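Local coordinates for protein salmonella typhimurium DB7155 bacteriophage DET7 tailspike (Bacteriophage, PDB 2V5I) that probably binds and hydrolyses the O-antigen of its Salmonella host as the trimeric receptor-binding tailspike of the phage, at residues I246-T260 / R278-L292. Sequence-based numbering, arbitrary orientation.
Sequences IGVTSWRAGESGFKT and RDSVALSPVWDGFDL
Phe-258 and Phe-290 stack inside two consecutive rungs of the right-handed parallel beta-helix characteristic of P22-like tailspikes. The two rings lie side by side in an offset stack, with centroids 4.7 Å apart and planes at 23°. CD2 of Phe-258 sits over one face of the Phe-290 ring, displaced toward its rim, 3.4 Å from Phe-290 CE2. Both residues carry CG anti to the carbonyl carbon (chi1 -56° and -68°), which keeps the rings pointing the same way. The carbonyl O of Val-281 meets the Phe-258 ring edge in plane, 3.5 Å from CE2. Ile-327 and Val-329 of strand 323-330 touch Phe-290 from the next turn.

Parallel backbone hydrogen bonds join strand 249-251 to strand 280-283. After the turns, strand 258-260 pairs with strand 290-291 in the same way. At the first corner, Val-248 N donates almost straight to Ser-280 OG (3.1 Å). That hydroxyl donates in turn to Arg-278 O, from above the carbonyl plane. Further along the rung, Ser-256 OG likewise accepts from the backbone, from Asp-288 N at 3.1 Å.

On the outer face, Trp-251 CD1 presents the ring edge to Leu-283 CB at 3.7 Å. Ser-240 of the second subunit packs on both residues. Ile-246 CG2 covers one face of the Arg-278 guanidinium, whose NE is hydrogen-bonded to Gln-276 OE1.

Waters bridge the rungs. One accepts from Trp-251 NE1 and Arg-252 NE and hydrogen-bonds Ser-284 OG. Tyr-224 OH also hydrogen-bonds Arg-252 NH1, and Asn-331 ND2 hydrogen-bonds Ser-284 OG. Another water joins Asp-291 OD2 to Ser-256 OG, lying 2.7 Å from that OG.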
loop_
_atom_site.group_PDB
_atom_site.type_symbol
_atom_site.label_atom_id
_atom_site.label_comp_id
_atom_site.label_asym_id
_atom_site.label_seq_id
_atom_site.Cartn_x
_atom_site.Cartn_y
_atom_site.Cartn_z
ATOM N N ILE A 246 -0.092 14.662 4.962
ATOM C CA ILE A 246 -0.581 13.739 3.919
ATOM C C ILE A 246 0.108 14.089 2.600
ATOM O O ILE A 246 0.014 15.202 2.124
ATOM C CB ILE A 246 -2.111 13.864 3.718
ATOM C CG1 ILE A 246 -2.876 13.694 5.028
ATOM C CG2 ILE A 246 -2.599 12.772 2.776
ATOM C CD1 ILE A 246 -4.331 14.176 4.932
ATOM N N GLY A 247 0.811 13.129 2.018
ATOM C CA GLY A 247 1.389 13.344 0.704
ATOM C C GLY A 247 2.623 14.220 0.597
ATOM O O GLY A 247 2.887 14.792 -0.477
ATOM N N VAL A 248 3.412 14.296 1.673
ATOM C CA VAL A 248 4.558 15.236 1.700
ATOM C C VAL A 248 5.892 14.482 1.600
ATOM O O VAL A 248 6.026 13.398 2.138
ATOM C CB VAL A 248 4.550 16.033 3.039
ATOM C CG1 VAL A 248 5.622 17.085 3.082
ATOM C CG2 VAL A 248 3.188 16.682 3.273
ATOM N N THR A 249 6.917 15.107 1.004
ATOM C CA THR A 249 8.255 14.531 1.015
ATOM C C THR A 249 9.185 15.509 1.708
ATOM O O THR A 249 9.091 16.720 1.497
ATOM C CB THR A 249 8.758 14.302 -0.429
ATOM O OG1 THR A 249 7.907 13.355 -1.096
ATOM C CG2 THR A 249 10.223 13.821 -0.450
ATOM N N SER A 250 10.080 14.976 2.563
ATOM C CA SER A 250 11.244 15.682 3.087
ATOM C C SER A 250 12.514 15.015 2.638
ATOM O O SER A 250 12.632 13.819 2.725
ATOM C CB SER A 250 11.234 15.711 4.629
ATOM O OG SER A 250 12.495 16.061 5.224
ATOM N N TRP A 251 13.470 15.821 2.180
ATOM C CA TRP A 251 14.801 15.329 1.751
ATOM C C TRP A 251 15.927 16.087 2.503
ATOM O O TRP A 251 15.926 17.345 2.606
ATOM C CB TRP A 251 14.992 15.557 0.268
ATOM C CG TRP A 251 16.335 15.113 -0.322
ATOM C CD1 TRP A 251 16.847 13.860 -0.423
ATOM C CD2 TRP A 251 17.272 15.986 -0.936
ATOM N NE1 TRP A 251 18.064 13.890 -1.072
ATOM C CE2 TRP A 251 18.328 15.192 -1.424
ATOM C CE3 TRP A 251 17.278 17.355 -1.178
ATOM C CZ2 TRP A 251 19.418 15.749 -2.113
ATOM C CZ3 TRP A 251 18.355 17.916 -1.860
ATOM C CH2 TRP A 251 19.395 17.091 -2.348
ATOM N N ARG A 252 16.859 15.319 3.041
ATOM C CA ARG A 252 18.065 15.801 3.740
ATOM C C ARG A 252 17.783 16.783 4.889
ATOM O O ARG A 252 18.513 17.739 5.124
ATOM C CB ARG A 252 19.058 16.398 2.731
ATOM C CG ARG A 252 19.755 15.350 1.874
ATOM C CD ARG A 252 20.807 15.955 0.955
ATOM N NE ARG A 252 21.475 14.876 0.192
ATOM C CZ ARG A 252 22.418 15.095 -0.711
ATOM N NH1 ARG A 252 22.812 16.313 -0.983
ATOM N NH2 ARG A 252 22.959 14.070 -1.363
ATOM N N ALA A 253 16.772 16.476 5.687
ATOM C CA ALA A 253 16.508 17.232 6.935
ATOM C C ALA A 253 17.713 17.096 7.844
ATOM O O ALA A 253 18.262 16.027 8.055
ATOM C CB ALA A 253 15.273 16.683 7.637
ATOM N N GLY A 254 18.133 18.239 8.382
ATOM C CA GLY A 254 19.220 18.259 9.395
ATOM C C GLY A 254 18.841 17.564 10.668
ATOM O O GLY A 254 19.753 17.088 11.387
ATOM N N GLU A 255 17.531 17.494 10.987
ATOM C CA GLU A 255 17.033 16.681 12.097
ATOM C C GLU A 255 16.217 15.521 11.503
ATOM O O GLU A 255 16.810 14.628 10.875
ATOM C CB GLU A 255 16.320 17.492 13.211
ATOM C CG GLU A 255 16.222 16.736 14.557
ATOM C CD GLU A 255 15.082 17.270 15.504
ATOM O OE1 GLU A 255 14.334 18.214 15.125
ATOM O OE2 GLU A 255 14.901 16.699 16.586
ATOM N N SER A 256 14.897 15.582 11.567
ATOM C CA SER A 256 14.032 14.508 11.119
ATOM C C SER A 256 13.098 15.019 10.038
ATOM O O SER A 256 12.791 16.224 9.941
ATOM C CB SER A 256 13.219 13.947 12.256
ATOM O OG SER A 256 14.104 13.312 13.212
ATOM N N GLY A 257 12.592 14.104 9.221
ATOM C CA GLY A 257 11.656 14.539 8.162
ATOM C C GLY A 257 10.413 15.181 8.802
ATOM O O GLY A 257 9.985 16.261 8.427
ATOM N N PHE A 258 9.783 14.392 9.667
ATOM C CA PHE A 258 8.545 14.724 10.277
ATOM C C PHE A 258 8.592 14.398 11.768
ATOM O O PHE A 258 9.004 13.311 12.133
ATOM C CB PHE A 258 7.443 13.850 9.633
ATOM C CG PHE A 258 7.379 13.989 8.125
ATOM C CD1 PHE A 258 6.747 15.047 7.515
ATOM C CD2 PHE A 258 8.082 13.078 7.288
ATOM C CE1 PHE A 258 6.737 15.193 6.124
ATOM C CE2 PHE A 258 8.058 13.216 5.867
ATOM C CZ PHE A 258 7.433 14.279 5.307
ATOM N N LYS A 259 8.187 15.369 12.573
ATOM C CA LYS A 259 8.411 15.281 14.039
ATOM C C LYS A 259 7.221 15.745 14.855
ATOM O O LYS A 259 6.715 16.844 14.632
ATOM C CB LYS A 259 9.646 16.104 14.396
ATOM C CG LYS A 259 10.051 16.171 15.896
ATOM C CD LYS A 259 11.065 17.272 16.122
ATOM C CE LYS A 259 11.488 17.384 17.554
ATOM N NZ LYS A 259 12.621 18.394 17.624
ATOM N N THR A 260 6.818 14.881 15.796
ATOM C CA THR A 260 5.967 15.307 16.890
ATOM C C THR A 260 6.859 15.624 18.100
ATOM O O THR A 260 7.570 14.753 18.586
ATOM C CB THR A 260 4.949 14.171 17.253
ATOM O OG1 THR A 260 5.605 12.948 17.503
ATOM C CG2 THR A 260 3.979 13.941 16.113
ATOM N N ARG A 278 0.486 10.071 6.667
ATOM C CA ARG A 278 0.034 9.165 5.603
ATOM C C ARG A 278 0.538 9.585 4.227
ATOM O O ARG A 278 0.714 10.762 3.942
ATOM C CB ARG A 278 -1.508 9.080 5.525
ATOM C CG ARG A 278 -2.187 8.563 6.775
ATOM C CD ARG A 278 -3.638 8.159 6.488
ATOM N NE ARG A 278 -4.411 9.315 6.066
ATOM C CZ ARG A 278 -4.894 9.565 4.840
ATOM N NH1 ARG A 278 -4.713 8.710 3.828
ATOM N NH2 ARG A 278 -5.544 10.704 4.590
ATOM N N ASP A 279 0.842 8.588 3.400
ATOM C CA ASP A 279 1.205 8.814 2.006
ATOM C C ASP A 279 2.410 9.761 1.872
ATOM O O ASP A 279 2.501 10.536 0.925
ATOM C CB ASP A 279 0.006 9.373 1.213
ATOM C CG ASP A 279 -1.257 8.520 1.241
ATOM O OD1 ASP A 279 -1.268 7.327 1.619
ATOM O OD2 ASP A 279 -2.302 9.098 0.796
ATOM N N SER A 280 3.357 9.646 2.808
ATOM C CA SER A 280 4.478 10.600 2.892
ATOM C C SER A 280 5.831 9.886 2.877
ATOM O O SER A 280 5.922 8.687 3.058
ATOM C CB SER A 280 4.341 11.484 4.112
ATOM O OG SER A 280 3.169 12.266 4.045
ATOM N N VAL A 281 6.883 10.643 2.533
ATOM C CA VAL A 281 8.190 10.065 2.201
ATOM C C VAL A 281 9.271 10.889 2.846
ATOM O O VAL A 281 9.253 12.120 2.743
ATOM C CB VAL A 281 8.412 10.105 0.677
ATOM C CG1 VAL A 281 9.757 9.503 0.362
ATOM C CG2 VAL A 281 7.289 9.314 -0.057
ATOM N N ALA A 282 10.187 10.222 3.598
ATOM C CA ALA A 282 11.389 10.916 4.142
ATOM C C ALA A 282 12.609 10.289 3.514
ATOM O O ALA A 282 12.793 9.078 3.591
ATOM C CB ALA A 282 11.463 10.840 5.660
ATOM N N LEU A 283 13.494 11.125 2.929
ATOM C CA LEU A 283 14.688 10.672 2.210
ATOM C C LEU A 283 15.927 11.344 2.852
ATOM O O LEU A 283 15.955 12.583 3.052
ATOM C CB LEU A 283 14.602 11.093 0.733
ATOM C CG LEU A 283 13.447 10.523 -0.077
ATOM C CD1 LEU A 283 13.601 11.077 -1.464
ATOM C CD2 LEU A 283 13.437 9.076 -0.068
ATOM N N SER A 284 16.923 10.530 3.217
ATOM C CA SER A 284 18.216 10.982 3.739
ATOM C C SER A 284 18.160 11.984 4.904
ATOM O O SER A 284 18.952 12.923 4.889
ATOM C CB SER A 284 19.020 11.576 2.595
ATOM O OG SER A 284 19.204 10.574 1.570
ATOM N N PRO A 285 17.281 11.804 5.903
ATOM C CA PRO A 285 17.394 12.685 7.098
ATOM C C PRO A 285 18.616 12.313 7.939
ATOM O O PRO A 285 19.016 11.168 7.984
ATOM C CB PRO A 285 16.124 12.388 7.892
ATOM C CG PRO A 285 15.909 10.973 7.582
ATOM C CD PRO A 285 16.217 10.803 6.107
ATOM N N VAL A 286 19.206 13.332 8.537
ATOM C CA VAL A 286 20.344 13.148 9.454
ATOM C C VAL A 286 19.945 12.358 10.711
ATOM O O VAL A 286 20.726 11.525 11.214
ATOM C CB VAL A 286 21.037 14.488 9.747
ATOM C CG1 VAL A 286 22.127 14.308 10.802
ATOM C CG2 VAL A 286 21.590 15.108 8.505
ATOM N N TRP A 287 18.755 12.620 11.255
ATOM C CA TRP A 287 18.244 11.846 12.349
ATOM C C TRP A 287 17.179 10.855 11.836
ATOM O O TRP A 287 17.571 9.865 11.210
ATOM C CB TRP A 287 17.741 12.769 13.442
ATOM C CG TRP A 287 18.907 13.468 14.127
ATOM C CD1 TRP A 287 19.710 14.477 13.615
ATOM C CD2 TRP A 287 19.429 13.184 15.445
ATOM N NE1 TRP A 287 20.668 14.823 14.550
ATOM C CE2 TRP A 287 20.530 14.046 15.657
ATOM C CE3 TRP A 287 19.093 12.268 16.442
ATOM C CZ2 TRP A 287 21.271 14.058 16.852
ATOM C CZ3 TRP A 287 19.844 12.281 17.649
ATOM C CH2 TRP A 287 20.910 13.183 17.827
ATOM N N ASP A 288 15.887 11.099 12.023
ATOM C CA ASP A 288 14.857 10.079 11.785
ATOM C C ASP A 288 14.050 10.432 10.531
ATOM O O ASP A 288 13.911 11.626 10.211
ATOM C CB ASP A 288 13.892 9.975 12.960
ATOM C CG ASP A 288 14.543 9.468 14.240
ATOM O OD1 ASP A 288 15.783 9.241 14.285
ATOM O OD2 ASP A 288 13.722 9.240 15.178
ATOM N N GLY A 289 13.426 9.447 9.882
ATOM C CA GLY A 289 12.505 9.756 8.802
ATOM C C GLY A 289 11.252 10.387 9.453
ATOM O O GLY A 289 10.863 11.507 9.160
ATOM N N PHE A 290 10.563 9.562 10.249
ATOM C CA PHE A 290 9.421 10.040 11.050
ATOM C C PHE A 290 9.764 9.808 12.534
ATOM O O PHE A 290 10.074 8.669 12.914
ATOM C CB PHE A 290 8.171 9.220 10.708
ATOM C CG PHE A 290 7.658 9.442 9.314
ATOM C CD1 PHE A 290 8.316 8.849 8.206
ATOM C CD2 PHE A 290 6.543 10.181 9.057
ATOM C CE1 PHE A 290 7.841 9.061 6.937
ATOM C CE2 PHE A 290 6.060 10.376 7.729
ATOM C CZ PHE A 290 6.755 9.826 6.706
ATOM N N ASP A 291 9.768 10.889 13.331
ATOM C CA ASP A 291 10.036 10.848 14.788
ATOM C C ASP A 291 8.735 11.168 15.496
ATOM O O ASP A 291 8.411 12.325 15.693
ATOM C CB ASP A 291 11.089 11.908 15.160
ATOM C CG ASP A 291 11.394 11.975 16.653
ATOM O OD1 ASP A 291 10.878 11.148 17.445
ATOM O OD2 ASP A 291 12.140 12.910 17.024
ATOM N N LEU A 292 7.991 10.109 15.851
ATOM C CA LEU A 292 6.627 10.227 16.337
ATOM C C LEU A 292 6.378 9.956 17.825
ATOM O O LEU A 292 5.238 9.794 18.260
ATOM C CB LEU A 292 5.658 9.389 15.474
ATOM C CG LEU A 292 5.815 9.550 13.945
ATOM C CD1 LEU A 292 4.814 8.687 13.214
ATOM C CD2 LEU A 292 5.700 10.987 13.537
HETATM O O HOH W 1 14.698 14.218 5.315
HETATM O O HOH W 2 20.282 12.104 -0.593
HETATM O O HOH W 3 21.747 17.171 13.238
HETATM O O HOH W 4 13.885 14.165 15.719
HETATM O O HOH W 5 3.655 11.744 19.571
#